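Local coordinates for protein hypoxanthine-guanine phosphoribosyltransferase (Leishmania tarentolae, PDB 1PZM) that probably converts guanine to GMP and hypoxanthine to IMP in purine salvage, transferring the phosphoribosyl group of 5-phosphoribosylpyrophosphate onto the base, at residues A[183-186]-A[187-190]; A[27-30]-A[31-34]. All coordinates share one frame; numbering follows the deposited sequence.

Overall arrangement
From the N terminus, strand 23-28 leads into contact 2, where residues 27-30 run straight into residues 31-34 and the first turn of helix 30-48 is capped. The chain then builds the parallel sheet with its helices, returns through strand 179-180, and reaches contact 1, a tight turn within residues 183-190, before strand 196-199. Each contact closes a local turn; they follow in series, neither enclosing nor crossing the other. The centres of contacts 1 and 2 lie about 17 Å apart. The nearest atoms of contacts 1 and 2 are about 7 Å apart. Strand 196-199 relates them: it pairs with strand 23-28, and Ile196 touches both Met184 and Val33. Only contact 1 holds residues of the GMP pocket.

Contact 1: residues A[183-186]-A[187-190]; sequences GMDF and AESY. Unlike the reference sequence in segment 183-186: Gly183 (reference Val), Met184 (reference Trp), Asp185 (reference Thr). Unlike the reference sequence in segment 187-190: Glu188 (reference Asp), Tyr190 (reference Leu). Residue 189 of segment 187-190 comes from a tag, linker or insertion. With 5GP (guanosine-5'-monophosphate), chain C.
Phe186 and Ser189 close a type I' beta turn as an antiparallel hydrogen-bonded pair, in the loop between strands 179-180 and 196-199 that borders the guanine end of the GMP pocket. Phe186 N donates to Ser189 O at 2.9 Å. In return Ser189 N donates to Phe186 O at 3.0 Å, arriving well above the plane of that carbonyl. Ser189 comes from an insertion into the natural sequence. A third bond, from backbone to side chain, spans the turn: Glu188 N gives its hydrogen to Asp185 OD2 at 2.8 Å, on the anti lone pair, away from OD1. Asp185 can reach forward to it because its CG sits between its own N and carbonyl carbon (chi1 71°), which tips the carboxylate over the turn. This brings OD2 to 4.2 Å from Glu188 OE2, two like charges; the nearby basic side chains probably ease the repulsion, since Glu188 OE1 makes salt bridges to Arg191 and Lys66, and Asp185 OD1 has a weak, long ion pair with Arg191. On the apolar side, Ala187 CB stands over one face of the Phe186 ring, toward its rim, while CB of Phe186 meets the edge of the Tyr190 ring, 3.9 Å from its CD2. Tyr190 also packs on Ala55 of the second subunit. Toward the nucleotide, Met184 leans on Asp126 and Val179, two residues of the GMP site, and its CB lies 3.7 Å from N2 of the guanine. The same N2 of the GMP guanine lies 2.8 Å from Asp185 O, the closest approach of the two segments to the nucleotide.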
loop_
_atom_site.group_PDB
_atom_site.type_symbol
_atom_site.label_atom_id
_atom_site.label_comp_id
_atom_site.label_asym_id
_atom_site.label_seq_id
_atom_site.Cartn_x
_atom_site.Cartn_y
_atom_site.Cartn_z
ATOM N N GLY A 183 0.804 -7.029 6.018
ATOM C CA GLY A 183 1.504 -6.990 4.736
ATOM C C GLY A 183 2.415 -8.161 4.481
ATOM O O GLY A 183 2.818 -8.351 3.328
ATOM N N MET A 184 2.756 -8.976 5.489
ATOM C CA MET A 184 3.773 -10.046 5.270
ATOM C C MET A 184 3.043 -11.364 5.063
ATOM O O MET A 184 2.026 -11.622 5.738
ATOM C CB MET A 184 4.699 -10.157 6.509
ATOM C CG MET A 184 5.567 -8.868 6.636
ATOM S SD MET A 184 6.379 -8.511 8.231
ATOM C CE MET A 184 4.876 -7.791 9.098
ATOM N N ASP A 185 3.557 -12.215 4.200
ATOM C CA ASP A 185 2.764 -13.340 3.713
ATOM C C ASP A 185 3.363 -14.683 4.110
ATOM O O ASP A 185 4.555 -14.760 4.517
ATOM C CB ASP A 185 2.715 -13.319 2.201
ATOM C CG ASP A 185 4.065 -13.699 1.566
ATOM O OD1 ASP A 185 5.086 -13.109 1.940
ATOM O OD2 ASP A 185 4.164 -14.572 0.690
ATOM N N PHE A 186 2.557 -15.734 3.990
ATOM C CA PHE A 186 3.127 -17.074 3.836
ATOM C C PHE A 186 2.560 -17.589 2.523
ATOM O O PHE A 186 1.334 -17.693 2.375
ATOM C CB PHE A 186 2.808 -18.043 4.972
ATOM C CG PHE A 186 3.287 -19.469 4.674
ATOM C CD1 PHE A 186 4.627 -19.773 4.697
ATOM C CD2 PHE A 186 2.377 -20.477 4.333
ATOM C CE1 PHE A 186 5.059 -21.069 4.418
ATOM C CE2 PHE A 186 2.785 -21.757 4.081
ATOM C CZ PHE A 186 4.115 -22.068 4.098
ATOM N N ALA A 187 3.432 -17.912 1.569
ATOM C CA ALA A 187 2.971 -18.336 0.204
ATOM C C ALA A 187 1.857 -17.392 -0.405
ATOM O O ALA A 187 0.855 -17.857 -0.900
ATOM C CB ALA A 187 2.486 -19.792 0.236
ATOM N N GLU A 188 2.029 -16.072 -0.228
ATOM C CA GLU A 188 1.164 -15.011 -0.768
ATOM C C GLU A 188 -0.077 -14.740 0.093
ATOM O O GLU A 188 -0.785 -13.734 -0.163
ATOM C CB GLU A 188 0.770 -15.237 -2.264
ATOM C CG GLU A 188 1.979 -15.250 -3.225
ATOM C CD GLU A 188 2.787 -13.940 -3.184
ATOM O OE1 GLU A 188 2.254 -12.867 -2.838
ATOM O OE2 GLU A 188 3.989 -13.957 -3.471
ATOM N N SER A 189 -0.357 -15.633 1.051
ATOM C CA SER A 189 -1.550 -15.495 1.928
ATOM C C SER A 189 -1.207 -14.721 3.200
ATOM O O SER A 189 -0.020 -14.573 3.526
ATOM C CB SER A 189 -2.160 -16.865 2.293
ATOM O OG SER A 189 -2.642 -17.525 1.145
ATOM N N TYR A 190 -2.240 -14.210 3.891
ATOM C CA TYR A 190 -2.122 -13.647 5.241
ATOM C C TYR A 190 -1.604 -12.233 5.314
ATOM O O TYR A 190 -1.518 -11.687 6.399
ATOM C CB TYR A 190 -1.304 -14.563 6.183
ATOM C CG TYR A 190 -1.734 -16.004 6.069
ATOM C CD1 TYR A 190 -3.088 -16.339 6.038
ATOM C CD2 TYR A 190 -0.795 -17.037 5.974
ATOM C CE1 TYR A 190 -3.494 -17.680 5.905
ATOM C CE2 TYR A 190 -1.205 -18.394 5.858
ATOM C CZ TYR A 190 -2.553 -18.690 5.837
ATOM O OH TYR A 190 -3.017 -19.974 5.706
HETATM P P 5GP C . 16.635 -10.968 3.849
HETATM O O1P 5GP C . 16.830 -9.933 4.902
HETATM O O2P 5GP C . 17.299 -12.256 4.182
HETATM O O3P 5GP C . 17.311 -10.431 2.643
HETATM O "O5'" 5GP C . 15.062 -11.160 3.594
HETATM C "C5'" 5GP C . 14.538 -11.985 2.546
HETATM C "C4'" 5GP C . 13.031 -11.708 2.261
HETATM O "O4'" 5GP C . 12.140 -12.381 3.163
HETATM C "C3'" 5GP C . 12.619 -10.240 2.312
HETATM O "O3'" 5GP C . 11.677 -9.922 1.284
HETATM C "C2'" 5GP C . 11.969 -10.148 3.684
HETATM O "O2'" 5GP C . 11.116 -9.041 3.744
HETATM C "C1'" 5GP C . 11.277 -11.507 3.870
HETATM N N9 5GP C . 11.235 -11.953 5.295
HETATM C C8 5GP C . 12.278 -12.324 6.166
HETATM N N7 5GP C . 11.732 -12.785 7.376
HETATM C C5 5GP C . 10.389 -12.931 7.106
HETATM C C6 5GP C . 9.321 -13.339 7.915
HETATM O O6 5GP C . 9.504 -13.633 9.137
HETATM N N1 5GP C . 8.035 -13.389 7.378
HETATM C C2 5GP C . 7.830 -13.052 6.039
HETATM N N2 5GP C . 6.622 -13.119 5.483
HETATM N N3 5GP C . 8.870 -12.638 5.257
HETATM C C4 5GP C . 10.141 -12.588 5.802
#

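Contact 2: residues A[27-30]-A[31-34]; sequences LVTQ and EQVW
Thr29 and Gln32 bring the two segments together where the chain leaves strand 23-28 and winds into helix 30-48. The first helical backbone bonds run from Val33 N to Thr29 O (2.9 Å) and from Trp34 N to Gln30 O (2.8 Å). Just before them, Leu27 and Val28 both face Ile196 in a classic beta bulge. Thr29 is the N-cap, and with Gln32 it forms a capping box: Gln32 N donates to Thr29 OG1 at 3.2 Å, while Thr29 N donates to Gln32 OE1 at 2.9 Å, nearly straight (168°) but from above the amide's carbonyl plane. OG1 is placed for this by a chi1 of 64°, which sets it between the N and carbonyl carbon of its own residue. Gln32 OE1 accepts a second bond from a water, which also donates to Leu27 O. Next to the cap, Val28 CG1 meets Val33 CG2 at 3.6 Å, the two side chains crossing at about a right angle. Farther along, the extended Gln30 lies alongside Trp34, its amide plane only 7° from the indole's; CG sits over the six-membered ring in a CH-pi contact, 3.6 Å from the centroid. Arg194 holds Gln30 OE1 and Asp74 takes the indole NE1. In one of two Glu31 conformers, Gln30 NE2 donates to the syn side of Glu31 OE2 at 3.0 Å, from somewhat out of the carboxylate plane; for the other conformer this bond is doubtful.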
loop_
_atom_site.group_PDB
_atom_site.type_symbol
_atom_site.label_atom_id
_atom_site.label_comp_id
_atom_site.label_asym_id
_atom_site.label_seq_id
_atom_site.Cartn_x
_atom_site.Cartn_y
_atom_site.Cartn_z
ATOM N N LEU A 27 2.222 -11.826 17.759
ATOM C CA LEU A 27 3.514 -11.340 18.191
ATOM C C LEU A 27 3.347 -9.840 18.530
ATOM O O LEU A 27 3.760 -9.412 19.598
ATOM C CB LEU A 27 4.588 -11.535 17.101
ATOM C CG LEU A 27 6.010 -11.082 17.547
ATOM C CD1 LEU A 27 6.621 -11.888 18.796
ATOM C CD2 LEU A 27 7.007 -11.107 16.365
ATOM N N VAL A 28 2.682 -9.066 17.637
ATOM C CA VAL A 28 2.495 -7.631 17.871
ATOM C C VAL A 28 1.107 -7.268 17.365
ATOM O O VAL A 28 0.776 -7.614 16.221
ATOM C CB VAL A 28 3.511 -6.757 17.054
ATOM C CG1 VAL A 28 3.481 -5.282 17.537
ATOM C CG2 VAL A 28 4.968 -7.357 17.118
ATOM N N THR A 29 0.304 -6.589 18.206
ATOM C CA THR A 29 -0.996 -6.218 17.763
ATOM C C THR A 29 -0.860 -4.986 16.884
ATOM O O THR A 29 0.172 -4.226 16.918
ATOM C CB THR A 29 -1.958 -5.935 18.900
ATOM O OG1 THR A 29 -1.468 -4.787 19.632
ATOM C CG2 THR A 29 -2.025 -7.118 19.891
ATOM N N GLN A 30 -1.890 -4.835 16.088
ATOM C CA GLN A 30 -2.105 -3.624 15.306
ATOM C C GLN A 30 -1.885 -2.291 16.115
ATOM O O GLN A 30 -1.133 -1.364 15.672
ATOM C CB GLN A 30 -3.544 -3.672 14.722
ATOM C CG GLN A 30 -4.092 -2.347 14.175
ATOM C CD GLN A 30 -5.445 -2.524 13.506
ATOM O OE1 GLN A 30 -5.498 -2.897 12.294
ATOM N NE2 GLN A 30 -6.575 -2.271 14.269
ATOM N N GLU A 31 -2.527 -2.223 17.286
ATOM C CA GLU A 31 -2.415 -1.053 18.175
ATOM C C GLU A 31 -0.938 -0.803 18.551
ATOM O O GLU A 31 -0.473 0.351 18.605
ATOM C CB GLU A 31 -3.242 -1.309 19.470
ATOM C CG GLU A 31 -4.764 -1.286 19.163
ATOM C CD GLU A 31 -5.251 -2.328 18.104
ATOM O OE1 GLU A 31 -4.840 -3.511 18.181
ATOM O OE2 GLU A 31 -6.120 -1.943 17.245
ATOM N N GLN A 32 -0.225 -1.883 18.887
ATOM C CA GLN A 32 1.173 -1.773 19.324
ATOM C C GLN A 32 2.044 -1.324 18.121
ATOM O O GLN A 32 3.027 -0.577 18.289
ATOM C CB GLN A 32 1.673 -3.130 19.917
ATOM C CG GLN A 32 1.071 -3.486 21.301
ATOM C CD GLN A 32 1.111 -4.995 21.585
ATOM O OE1 GLN A 32 1.559 -5.781 20.730
ATOM N NE2 GLN A 32 0.654 -5.407 22.774
ATOM N N VAL A 33 1.725 -1.824 16.926
ATOM C CA VAL A 33 2.487 -1.431 15.702
ATOM C C VAL A 33 2.244 0.072 15.471
ATOM O O VAL A 33 3.177 0.869 15.257
ATOM C CB VAL A 33 1.984 -2.210 14.441
ATOM C CG1 VAL A 33 2.569 -1.627 13.140
ATOM C CG2 VAL A 33 2.317 -3.731 14.525
ATOM N N TRP A 34 0.982 0.479 15.576
ATOM C CA TRP A 34 0.693 1.878 15.442
ATOM C C TRP A 34 1.345 2.803 16.475
ATOM O O TRP A 34 1.897 3.833 16.082
ATOM C CB TRP A 34 -0.808 2.112 15.465
ATOM C CG TRP A 34 -1.514 1.610 14.201
ATOM C CD1 TRP A 34 -0.970 1.349 12.927
ATOM C CD2 TRP A 34 -2.926 1.453 14.072
ATOM N NE1 TRP A 34 -1.986 0.978 12.039
ATOM C CE2 TRP A 34 -3.197 1.045 12.720
ATOM C CE3 TRP A 34 -4.007 1.561 14.978
ATOM C CZ2 TRP A 34 -4.518 0.772 12.274
ATOM C CZ3 TRP A 34 -5.333 1.287 14.513
ATOM C CH2 TRP A 34 -5.544 0.873 13.183
HETATM O O HOH W 1 3.893 -7.028 21.208
#